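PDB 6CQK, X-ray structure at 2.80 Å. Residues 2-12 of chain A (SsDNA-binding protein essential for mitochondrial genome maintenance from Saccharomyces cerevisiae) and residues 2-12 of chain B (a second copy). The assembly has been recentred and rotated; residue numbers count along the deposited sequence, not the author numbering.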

# COMPACT_ATOMS: atom_id res chain seq x y z
N ASP A 2 -3.25 14.10 -4.81
CA ASP A 2 -2.45 13.39 -5.92
C ASP A 2 -1.14 12.83 -5.39
O ASP A 2 -0.35 13.60 -4.83
N PHE A 3 -0.81 11.57 -5.65
CA PHE A 3 0.46 10.98 -5.12
C PHE A 3 1.00 9.81 -5.94
O PHE A 3 0.31 9.27 -6.82
N SER A 4 2.20 9.39 -5.61
CA SER A 4 2.73 8.18 -6.26
C SER A 4 3.71 7.54 -5.35
O SER A 4 4.82 7.97 -5.31
N LYS A 5 3.29 6.53 -4.61
CA LYS A 5 4.16 5.86 -3.66
C LYS A 5 4.37 4.44 -4.09
O LYS A 5 3.51 3.86 -4.70
N MET A 6 5.54 3.92 -3.75
CA MET A 6 5.94 2.50 -4.00
C MET A 6 6.16 1.75 -2.71
O MET A 6 6.69 2.31 -1.74
N SER A 7 5.72 0.52 -2.66
CA SER A 7 6.03 -0.35 -1.52
C SER A 7 6.82 -1.50 -2.11
O SER A 7 6.42 -2.04 -3.12
N ILE A 8 7.94 -1.82 -1.48
CA ILE A 8 8.81 -2.87 -1.93
C ILE A 8 9.11 -3.82 -0.81
O ILE A 8 9.37 -3.43 0.31
N VAL A 9 9.06 -5.11 -1.10
CA VAL A 9 9.72 -6.09 -0.27
C VAL A 9 10.86 -6.70 -1.04
O VAL A 9 10.67 -7.23 -2.17
N GLY A 10 12.00 -6.69 -0.39
CA GLY A 10 13.20 -7.15 -1.03
C GLY A 10 14.39 -7.11 -0.15
O GLY A 10 14.29 -6.84 1.05
N ARG A 11 15.55 -7.38 -0.73
CA ARG A 11 16.75 -7.50 0.06
C ARG A 11 17.67 -6.36 -0.23
O ARG A 11 17.77 -5.91 -1.37
N ILE A 12 18.37 -5.91 0.78
CA ILE A 12 19.31 -4.82 0.59
C ILE A 12 20.52 -5.30 -0.14
O ILE A 12 21.22 -6.15 0.38
N ASP B 2 8.51 -11.39 -1.98
CA ASP B 2 9.20 -10.15 -2.57
C ASP B 2 8.34 -9.46 -3.59
O ASP B 2 7.89 -10.11 -4.53
N PHE B 3 8.18 -8.13 -3.48
CA PHE B 3 7.30 -7.39 -4.37
C PHE B 3 7.63 -5.90 -4.53
O PHE B 3 8.47 -5.37 -3.84
N SER B 4 7.01 -5.29 -5.52
CA SER B 4 7.25 -3.90 -5.74
C SER B 4 6.05 -3.34 -6.42
O SER B 4 5.90 -3.49 -7.61
N LYS B 5 5.13 -2.80 -5.62
CA LYS B 5 3.87 -2.27 -6.20
C LYS B 5 3.85 -0.84 -6.02
O LYS B 5 4.48 -0.32 -5.10
N MET B 6 3.20 -0.20 -6.94
CA MET B 6 3.02 1.24 -6.87
C MET B 6 1.54 1.59 -6.68
O MET B 6 0.69 0.97 -7.34
N SER B 7 1.26 2.58 -5.86
CA SER B 7 -0.08 3.15 -5.79
C SER B 7 0.01 4.59 -6.28
O SER B 7 0.88 5.29 -5.86
N ILE B 8 -0.88 4.99 -7.19
CA ILE B 8 -0.89 6.33 -7.74
C ILE B 8 -2.28 6.92 -7.62
O ILE B 8 -3.26 6.26 -7.90
N VAL B 9 -2.34 8.17 -7.19
CA VAL B 9 -3.53 8.99 -7.40
C VAL B 9 -3.17 10.10 -8.32
O VAL B 9 -2.19 10.85 -8.10
N GLY B 10 -3.95 10.17 -9.39
CA GLY B 10 -3.66 11.11 -10.45
C GLY B 10 -4.71 11.11 -11.53
O GLY B 10 -5.76 10.49 -11.39
N ARG B 11 -4.45 11.84 -12.60
CA ARG B 11 -5.44 12.05 -13.62
C ARG B 11 -5.00 11.34 -14.85
O ARG B 11 -3.83 11.34 -15.17
N ILE B 12 -5.95 10.77 -15.55
CA ILE B 12 -5.64 10.09 -16.77
C ILE B 12 -5.33 11.11 -17.83
O ILE B 12 -6.18 11.94 -18.19

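The two copies pair as antiparallel strands, their N-to-C directions 176° apart and their axes 4.5 Å apart at closest approach. Met6(A) faces Met6(B) at the centre, CA to CA 4.3 Å, so the backbone pairing on one side of this point recurs on the other with the chains exchanged, although some side-chain contacts differ.

Most donors and acceptors across the contact belong to the backbone. Lys5 and Ser7 form the inner rings: Lys5(A) N donates to Ser7(B) O at 3.0 Å and Ser7(B) N to Lys5(A) O at 2.8 Å, while Ser7(A) N reaches Lys5(B) O at 2.9 Å and Lys5(B) N reaches Ser7(A) O at 2.9 Å. The angles at hydrogen, 148° to 165°, are the straightest of the backbone set. Farther out, Phe3(A) N donates to Val9(B) O and Val9(B) N to Phe3(A) O, both at 2.9 Å but more bent, at 141° and 147°. Residues 4, 6 and 8 occupy non-hydrogen-bonded positions, where CA-H groups approach carbonyls instead; Met6(A) CA lies 3.4 Å from Lys5(B) O, with 135° at hydrogen.

The side chains alternate between the two faces of the sheet. On the face carrying Phe3, Lys5, Ser7 and Val9, both phenylalanines adopt chi1 p (68° in A, 72° in B), and the ends of their side chains come nearer the partner strand than their CA-to-CB bonds suggest. Each ring lies against the opposing valine, which is t. Val9(B) CB sits 4.1 Å from the Phe3(A) ring centroid, 30° off the normal, an off-centre CH-pi contact; Phe3(A) CE2 and Val9(B) CG2 are only 3.1 Å apart, a tight approach. The reciprocal pair, Val9(A) CG2 and Phe3(B) CE2, is 3.2 Å apart. Lys5, with chi1 p in both copies, contributes its aliphatic stem, Lys5(A) CG lying 4.4 Å from Ser7(B) CB, while both NZ atoms are hydrogen-bonded elsewhere in the structure. Ser7 is m in both chains, and its OG makes no hydrogen bond across the contact.

The other face carries Ser4, Met6 and Ile8. The methionines share chi1 t but differ at chi3, -44° in A and 126° in B, a departure from symmetry that leaves Met6(A) CE 3.2 Å from Met6(B) SD. Ser4(A) CB touches Ile8(B) CG1 at 4.0 Å; both Ser4 OG atoms, with chi1 p, are satisfied elsewhere in the structure.

Charge pairing closes both ends. The CA-to-CB bonds of Asp2 and Arg11 point sideways, yet the ends of these side chains come nearer the partner strand. Arg11(A) NH2 donates to Asp2(B) OD1 at 3.0 Å with 157° at hydrogen, and its salt bridge also places NH2 3.0 Å from Asp2(B) OD2. In the reciprocal salt bridge, Arg11(B) NH1 reaches Asp2(A) OD2 at 3.0 Å, but the 127° angle makes that hydrogen bond weak. The arginine chi4 values, 177° in A and 86° in B, record the different approaches.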

# COMPACT_ATOMS: atom_id res chain seq x y z
CB ASP A 2 -2.01 14.34 -7.06
CG ASP A 2 -2.87 14.32 -8.28
OD1 ASP A 2 -4.04 13.94 -8.21
OD2 ASP A 2 -2.39 14.71 -9.35
CB PHE A 3 0.30 10.57 -3.63
CG PHE A 3 -0.64 9.42 -3.38
CD1 PHE A 3 -0.20 8.11 -3.53
CD2 PHE A 3 -1.95 9.63 -3.00
CE1 PHE A 3 -1.09 7.05 -3.31
CE2 PHE A 3 -2.83 8.58 -2.78
CZ PHE A 3 -2.40 7.29 -2.92
CB SER A 4 3.31 8.46 -7.67
OG SER A 4 4.36 9.39 -7.58
CB LYS A 5 3.67 5.89 -2.20
CG LYS A 5 2.32 5.30 -1.98
CD LYS A 5 1.85 5.39 -0.53
CE LYS A 5 2.34 4.14 0.21
NZ LYS A 5 2.30 4.25 1.69
CB MET A 6 7.24 2.49 -4.73
CG MET A 6 7.66 1.09 -5.14
SD MET A 6 8.19 0.93 -6.85
CE MET A 6 7.05 1.81 -7.87
CB SER A 7 4.75 -0.86 -0.85
OG SER A 7 3.83 0.21 -0.68
CB ILE A 8 10.11 -2.26 -2.36
CG1 ILE A 8 9.89 -1.36 -3.56
CG2 ILE A 8 11.14 -3.34 -2.72
CD1 ILE A 8 10.90 -0.25 -3.62
CB VAL A 9 8.78 -7.20 0.18
CG1 VAL A 9 9.57 -8.29 0.91
CG2 VAL A 9 7.79 -6.63 1.15
CB ARG A 11 17.44 -8.83 -0.20
CG ARG A 11 17.05 -9.91 0.82
CD ARG A 11 16.97 -11.26 0.27
NE ARG A 11 15.65 -11.32 -0.37
CZ ARG A 11 15.21 -12.38 -1.04
NH1 ARG A 11 15.97 -13.48 -1.16
NH2 ARG A 11 14.01 -12.32 -1.58
CB ILE A 12 19.64 -4.13 1.92
CG1 ILE A 12 18.35 -3.38 2.32
CG2 ILE A 12 20.85 -3.22 1.76
CD1 ILE A 12 18.46 -2.49 3.52
CB ASP B 2 10.46 -10.48 -3.38
CG ASP B 2 11.76 -10.33 -2.63
OD1 ASP B 2 11.76 -10.41 -1.36
OD2 ASP B 2 12.83 -10.27 -3.35
CB PHE B 3 5.82 -7.57 -3.99
CG PHE B 3 5.39 -6.86 -2.72
CD1 PHE B 3 5.06 -5.51 -2.74
CD2 PHE B 3 5.30 -7.57 -1.53
CE1 PHE B 3 4.77 -4.87 -1.58
CE2 PHE B 3 4.97 -6.95 -0.37
CZ PHE B 3 4.70 -5.59 -0.39
CB SER B 4 8.51 -3.63 -6.54
OG SER B 4 8.51 -4.24 -7.82
CB LYS B 5 2.61 -2.88 -5.60
CG LYS B 5 2.50 -2.77 -4.11
CD LYS B 5 1.25 -3.45 -3.56
CE LYS B 5 0.10 -2.41 -3.58
NZ LYS B 5 -1.25 -3.01 -3.44
CB MET B 6 3.46 1.86 -8.19
CG MET B 6 3.38 3.36 -8.17
SD MET B 6 4.91 4.16 -8.35
CE MET B 6 4.65 5.23 -9.71
CB SER B 7 -0.63 3.11 -4.38
OG SER B 7 -0.39 1.84 -3.86
CB ILE B 8 -0.54 6.28 -9.22
CG1 ILE B 8 0.88 5.76 -9.41
CG2 ILE B 8 -0.66 7.65 -9.87
CD1 ILE B 8 1.07 5.00 -10.71
CB VAL B 9 -4.10 9.58 -6.13
CG1 VAL B 9 -5.19 10.57 -6.48
CG2 VAL B 9 -4.68 8.48 -5.27
CB ARG B 11 -5.67 13.54 -13.87
CG ARG B 11 -6.82 14.15 -13.06
CD ARG B 11 -6.76 15.70 -12.92
NE ARG B 11 -7.02 16.14 -11.54
CZ ARG B 11 -6.12 16.25 -10.54
NH1 ARG B 11 -4.82 15.94 -10.67
NH2 ARG B 11 -6.55 16.67 -9.35
CB ILE B 12 -6.76 9.16 -17.18
CG1 ILE B 12 -6.70 8.01 -16.19
CG2 ILE B 12 -6.59 8.73 -18.64
CD1 ILE B 12 -7.61 6.86 -16.49